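Local coordinates for protein FKBP-type peptidyl-prolyl cis-trans isomerase fkpA (Escherichia coli, PDB 1Q6H) that catalyses the cis-trans isomerisation of peptidyl-proline bonds and acts as a chaperone for protein folding in the periplasm, at residues A[140-145]-A[168-173]; A[144-149]-A[157-162]. All coordinates share one frame; numbering follows the deposited sequence.

Both contacts are made by strand 141-150 of the FKBP domain, which pairs antiparallel with strand 166-169 in contact 1 and with strand 155-158 in contact 2. Their centres lie about 14 Å apart, and Val144 and Asn145 belong to both. Contact 1 lays Val142 over one face of the Phe168 ring, with Val144 also touching it, near the start of the strand; contact 2 ties Tyr146 and Gly148, farther along, to Asp157, Ser159 and Arg162. Trp177, in helix 175-180, meets the rings of both Phe168 and Tyr146. In FKBPs the tryptophan of this helix and the tyrosine and aspartate of this hairpin line the proline pocket, so contact 2 probably shapes its wall, and contact 1 the adjoining core.

Contact 1. Residues A[140-145]-A[168-173]; sequences DTVVVN and FRLDGV
In the curved antiparallel sheet of the FKBP fold, Val142 and Phe168 form a hydrogen-bonded pair where strand 141-150 meets the end of strand 166-169. Val142 N donates to Phe168 O at 2.8 Å, and Phe168 N returns a bond to Val142 O at 2.9 Å. One step on, Thr141 and Arg169 face each other as a non-hydrogen-bonded pair. The ladder then closes with Leu170 N to Asp140 O, 2.8 Å and nearly straight at 168°, past the last paired residues. Among side chains, the Phe168 ring carries the contact. Val142 CG2 lies over one ring face in a CH-pi contact, 3.6 Å from the centroid. The methyl is displaced toward the rim, and its nearest ring atom is Phe168 CE1, at a short 3.2 Å. Val144 CG2 reaches Phe168 CE2 at 3.7 Å, the two side chains crossing at about a right angle. More loosely, Val142 CG1 touches Leu170 CD1. Beyond this apolar cluster, Trp177 of helix 175-180 meets the Phe168 ring with the planes steeply inclined, while strand 214-223 pairs with strand 141-150 and sends Val218 and Leu220 against Val144.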
loop_
_atom_site.group_PDB
_atom_site.type_symbol
_atom_site.label_atom_id
_atom_site.label_comp_id
_atom_site.label_asym_id
_atom_site.label_seq_id
_atom_site.Cartn_x
_atom_site.Cartn_y
_atom_site.Cartn_z
ATOM N N ASP A 140 3.713 -30.701 31.314
ATOM C CA ASP A 140 2.402 -31.304 31.090
ATOM C C ASP A 140 1.571 -30.565 30.072
ATOM O O ASP A 140 1.735 -29.358 29.875
ATOM C CB ASP A 140 1.551 -31.296 32.356
ATOM C CG ASP A 140 2.081 -32.209 33.441
ATOM O OD1 ASP A 140 2.842 -33.163 33.127
ATOM O OD2 ASP A 140 1.777 -32.009 34.636
ATOM N N THR A 141 0.623 -31.296 29.491
ATOM C CA THR A 141 -0.398 -30.707 28.666
ATOM C C THR A 141 -1.630 -30.479 29.530
ATOM O O THR A 141 -2.038 -31.357 30.290
ATOM C CB THR A 141 -0.749 -31.635 27.501
ATOM O OG1 THR A 141 0.406 -31.846 26.676
ATOM C CG2 THR A 141 -1.727 -30.960 26.599
ATOM N N VAL A 142 -2.219 -29.300 29.422
ATOM C CA VAL A 142 -3.434 -29.001 30.145
ATOM C C VAL A 142 -4.548 -28.729 29.151
ATOM O O VAL A 142 -4.304 -28.230 28.045
ATOM C CB VAL A 142 -3.294 -27.763 31.109
ATOM C CG1 VAL A 142 -2.366 -28.051 32.311
ATOM C CG2 VAL A 142 -2.822 -26.537 30.375
ATOM N N VAL A 143 -5.773 -29.053 29.577
ATOM C CA VAL A 143 -6.976 -28.840 28.808
ATOM C C VAL A 143 -7.904 -28.000 29.677
ATOM O O VAL A 143 -8.273 -28.389 30.810
ATOM C CB VAL A 143 -7.646 -30.170 28.439
ATOM C CG1 VAL A 143 -8.845 -29.936 27.535
ATOM C CG2 VAL A 143 -6.638 -31.131 27.745
ATOM N N VAL A 144 -8.274 -26.843 29.165
ATOM C CA VAL A 144 -9.058 -25.902 29.921
ATOM C C VAL A 144 -10.187 -25.249 29.149
ATOM O O VAL A 144 -10.126 -25.082 27.952
ATOM C CB VAL A 144 -8.198 -24.722 30.424
ATOM C CG1 VAL A 144 -7.126 -25.172 31.403
ATOM C CG2 VAL A 144 -7.547 -23.988 29.251
ATOM N N ASN A 145 -11.208 -24.856 29.890
ATOM C CA ASN A 145 -12.187 -23.954 29.383
ATOM C C ASN A 145 -11.881 -22.646 30.115
ATOM O O ASN A 145 -11.472 -22.644 31.287
ATOM C CB ASN A 145 -13.601 -24.438 29.689
ATOM C CG ASN A 145 -14.069 -25.495 28.733
ATOM O OD1 ASN A 145 -13.814 -25.425 27.531
ATOM N ND2 ASN A 145 -14.778 -26.472 29.252
ATOM N N PHE A 168 -2.979 -26.980 25.755
ATOM C CA PHE A 168 -1.609 -26.481 25.605
ATOM C C PHE A 168 -0.616 -26.992 26.643
ATOM O O PHE A 168 -1.005 -27.462 27.702
ATOM C CB PHE A 168 -1.587 -24.971 25.664
ATOM C CG PHE A 168 -2.210 -24.397 26.895
ATOM C CD1 PHE A 168 -1.454 -24.187 28.041
ATOM C CD2 PHE A 168 -3.539 -24.037 26.903
ATOM C CE1 PHE A 168 -2.014 -23.630 29.171
ATOM C CE2 PHE A 168 -4.114 -23.480 28.035
ATOM C CZ PHE A 168 -3.345 -23.283 29.171
ATOM N N ARG A 169 0.665 -26.892 26.314
ATOM C CA ARG A 169 1.726 -27.263 27.244
ATOM C C ARG A 169 1.800 -26.144 28.291
ATOM O O ARG A 169 1.762 -24.947 27.977
ATOM C CB ARG A 169 3.052 -27.487 26.514
ATOM C CG ARG A 169 2.957 -28.572 25.411
ATOM C CD ARG A 169 4.253 -28.825 24.630
ATOM N NE ARG A 169 4.686 -27.657 23.862
ATOM C CZ ARG A 169 4.280 -27.358 22.642
ATOM N NH1 ARG A 169 3.414 -28.134 22.001
ATOM N NH2 ARG A 169 4.760 -26.292 22.031
ATOM N N LEU A 170 1.827 -26.547 29.542
ATOM C CA LEU A 170 1.739 -25.598 30.653
ATOM C C LEU A 170 2.763 -24.483 30.586
ATOM O O LEU A 170 2.453 -23.346 30.879
ATOM C CB LEU A 170 1.879 -26.351 31.985
ATOM C CG LEU A 170 1.682 -25.502 33.238
ATOM C CD1 LEU A 170 0.314 -24.854 33.259
ATOM C CD2 LEU A 170 1.891 -26.380 34.470
ATOM N N ASP A 171 3.984 -24.784 30.175
ATOM C CA ASP A 171 4.968 -23.728 30.113
ATOM C C ASP A 171 5.171 -23.178 28.698
ATOM O O ASP A 171 6.207 -22.593 28.403
ATOM C CB ASP A 171 6.286 -24.156 30.779
ATOM C CG ASP A 171 6.926 -25.311 30.092
ATOM O OD1 ASP A 171 6.415 -25.722 29.045
ATOM O OD2 ASP A 171 7.944 -25.877 30.520
ATOM N N GLY A 172 4.147 -23.310 27.851
ATOM C CA GLY A 172 4.202 -22.795 26.500
ATOM C C GLY A 172 3.305 -21.581 26.319
ATOM O O GLY A 172 3.055 -21.155 25.180
ATOM N N VAL A 173 2.822 -21.014 27.428
ATOM C CA VAL A 173 1.902 -19.862 27.387
ATOM C C VAL A 173 2.405 -18.764 28.310
ATOM O O VAL A 173 3.460 -18.899 28.891
ATOM C CB VAL A 173 0.510 -20.270 27.854
ATOM C CG1 VAL A 173 -0.095 -21.219 26.848
ATOM C CG2 VAL A 173 0.575 -20.916 29.252
#

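Contact 2. Residues A[144-149]-A[157-162]; sequences VNYKGT and DNSYTR
Tyr146 and Ser159 mark where the beta hairpin of strands 141-150 and 155-158 gives way to residues 159-162, which have helical backbone angles but not the regular helical bonds. Gly148 and Asp157 form a hydrogen-bonded pair, and regular pairing ends one step on, with Lys147 opposite Asn158. Gly148 N donates to Asp157 O at 2.6 Å, whereas the return bond from Asp157 N to Gly148 O is weak. Beyond Lys147 and Asn158 a side-chain hydroxyl takes the place of a carbonyl: Tyr146 N donates to Ser159 OG at 2.8 Å, while Tyr146 O accepts from Ser159 N at 3.0 Å. Ser159 OG stands between its own backbone N and carbonyl carbon (chi1 69°), which aims it at that amide, and Ser159 CB lies over one face of the Tyr146 ring. Asn158 O accepts from both Thr161 N and Thr161 OG1. The phenol is gripped twice. Tyr146 OH donates to Asp157 OD2 over a very short 2.5 Å, with the carboxylate nearly perpendicular to the ring (85°), and accepts from Arg162 NH2 at 3.0 Å. Arg162 NH1 in turn donates to the syn lone pair of Asp157 OD1, a 2.7 Å salt bridge. A phenylalanine in place of Tyr146 has no hydroxyl, so Asp157 OD2 and Arg162 NH2 would probably lose a shared partner, leaving the carboxylate held by the Arg162 salt bridge on OD1. Asn145 CB packs 3.5 Å from Tyr160 CZ, the side chains crossing at about a right angle. Trp177 of helix 175-180 meets the Tyr146 ring edge-to-face; Leu166 of strand 166-169 also touches Tyr146, and strand 214-223 bonds to Asn145, Lys147 and Thr149.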
loop_
_atom_site.group_PDB
_atom_site.type_symbol
_atom_site.label_atom_id
_atom_site.label_comp_id
_atom_site.label_asym_id
_atom_site.label_seq_id
_atom_site.Cartn_x
_atom_site.Cartn_y
_atom_site.Cartn_z
ATOM N N VAL A 144 -8.274 -26.843 29.165
ATOM C CA VAL A 144 -9.058 -25.902 29.921
ATOM C C VAL A 144 -10.187 -25.249 29.149
ATOM O O VAL A 144 -10.126 -25.082 27.952
ATOM C CB VAL A 144 -8.198 -24.722 30.424
ATOM C CG1 VAL A 144 -7.126 -25.172 31.403
ATOM C CG2 VAL A 144 -7.547 -23.988 29.251
ATOM N N ASN A 145 -11.208 -24.856 29.890
ATOM C CA ASN A 145 -12.187 -23.954 29.383
ATOM C C ASN A 145 -11.881 -22.646 30.115
ATOM O O ASN A 145 -11.472 -22.644 31.287
ATOM C CB ASN A 145 -13.601 -24.438 29.689
ATOM C CG ASN A 145 -14.069 -25.495 28.733
ATOM O OD1 ASN A 145 -13.814 -25.425 27.531
ATOM N ND2 ASN A 145 -14.778 -26.472 29.252
ATOM N N TYR A 146 -12.047 -21.526 29.438
ATOM C CA TYR A 146 -11.805 -20.273 30.101
ATOM C C TYR A 146 -12.480 -19.148 29.418
ATOM O O TYR A 146 -12.832 -19.239 28.252
ATOM C CB TYR A 146 -10.318 -19.951 30.122
ATOM C CG TYR A 146 -9.757 -19.759 28.750
ATOM C CD1 TYR A 146 -9.305 -20.833 28.026
ATOM C CD2 TYR A 146 -9.690 -18.497 28.175
ATOM C CE1 TYR A 146 -8.806 -20.672 26.758
ATOM C CE2 TYR A 146 -9.185 -18.322 26.934
ATOM C CZ TYR A 146 -8.745 -19.414 26.216
ATOM O OH TYR A 146 -8.267 -19.248 24.942
ATOM N N LYS A 147 -12.626 -18.073 30.175
ATOM C CA LYS A 147 -13.078 -16.808 29.647
ATOM C C LYS A 147 -12.078 -15.734 30.095
ATOM O O LYS A 147 -11.684 -15.686 31.280
ATOM C CB LYS A 147 -14.469 -16.524 30.147
ATOM C CG LYS A 147 -14.936 -15.167 29.842
ATOM C CD LYS A 147 -16.362 -14.993 30.284
ATOM C CE LYS A 147 -16.471 -14.382 31.653
ATOM N NZ LYS A 147 -17.800 -13.661 31.715
ATOM N N GLY A 148 -11.662 -14.894 29.150
ATOM C CA GLY A 148 -10.699 -13.830 29.418
ATOM C C GLY A 148 -11.270 -12.433 29.205
ATOM O O GLY A 148 -11.766 -12.128 28.109
ATOM N N THR A 149 -11.241 -11.600 30.251
ATOM C CA THR A 149 -11.728 -10.228 30.169
ATOM C C THR A 149 -10.685 -9.217 30.639
ATOM O O THR A 149 -9.816 -9.521 31.452
ATOM C CB THR A 149 -12.975 -9.998 31.035
ATOM O OG1 THR A 149 -12.689 -10.349 32.387
ATOM C CG2 THR A 149 -14.141 -10.911 30.652
ATOM N N ASP A 157 -11.265 -13.157 24.990
ATOM C CA ASP A 157 -11.129 -14.553 24.557
ATOM C C ASP A 157 -12.083 -15.400 25.391
ATOM O O ASP A 157 -12.268 -15.132 26.586
ATOM C CB ASP A 157 -9.673 -14.996 24.699
ATOM C CG ASP A 157 -9.375 -16.352 24.052
ATOM O OD1 ASP A 157 -10.209 -16.942 23.336
ATOM O OD2 ASP A 157 -8.169 -16.861 24.316
ATOM N N ASN A 158 -12.703 -16.404 24.771
ATOM C CA ASN A 158 -13.733 -17.229 25.432
ATOM C C ASN A 158 -13.811 -18.584 24.743
ATOM O O ASN A 158 -14.467 -18.734 23.712
ATOM C CB ASN A 158 -15.085 -16.515 25.356
ATOM C CG ASN A 158 -16.207 -17.250 26.089
ATOM O OD1 ASN A 158 -16.150 -18.455 26.320
ATOM N ND2 ASN A 158 -17.272 -16.497 26.427
ATOM N N SER A 159 -13.140 -19.578 25.315
ATOM C CA SER A 159 -13.066 -20.901 24.689
ATOM C C SER A 159 -14.416 -21.570 24.448
ATOM O O SER A 159 -14.589 -22.323 23.476
ATOM C CB SER A 159 -12.203 -21.814 25.556
ATOM O OG SER A 159 -12.862 -22.122 26.783
ATOM N N TYR A 160 -15.364 -21.309 25.345
ATOM C CA TYR A 160 -16.666 -21.953 25.328
ATOM C C TYR A 160 -17.312 -21.685 23.998
ATOM O O TYR A 160 -17.971 -22.550 23.400
ATOM C CB TYR A 160 -17.564 -21.402 26.465
ATOM C CG TYR A 160 -17.058 -21.659 27.884
ATOM C CD1 TYR A 160 -17.354 -22.845 28.533
ATOM C CD2 TYR A 160 -16.286 -20.712 28.572
ATOM C CE1 TYR A 160 -16.899 -23.101 29.811
ATOM C CE2 TYR A 160 -15.817 -20.957 29.854
ATOM C CZ TYR A 160 -16.138 -22.157 30.470
ATOM O OH TYR A 160 -15.707 -22.459 31.744
ATOM N N THR A 161 -17.097 -20.479 23.503
ATOM C CA THR A 161 -17.706 -20.107 22.247
ATOM C C THR A 161 -17.121 -20.892 21.097
ATOM O O THR A 161 -17.729 -20.929 20.020
ATOM C CB THR A 161 -17.519 -18.630 21.952
ATOM O OG1 THR A 161 -16.134 -18.364 21.751
ATOM C CG2 THR A 161 -17.953 -17.757 23.126
ATOM N N ARG A 162 -15.959 -21.505 21.290
ATOM C CA ARG A 162 -15.357 -22.267 20.190
ATOM C C ARG A 162 -15.877 -23.698 20.214
ATOM O O ARG A 162 -15.630 -24.493 19.301
ATOM C CB ARG A 162 -13.833 -22.212 20.252
ATOM C CG ARG A 162 -13.247 -20.889 19.830
ATOM C CD ARG A 162 -11.725 -20.887 19.768
ATOM N NE ARG A 162 -11.121 -21.135 21.074
ATOM C CZ ARG A 162 -10.644 -20.208 21.885
ATOM N NH1 ARG A 162 -10.664 -18.923 21.545
ATOM N NH2 ARG A 162 -10.138 -20.571 23.056
#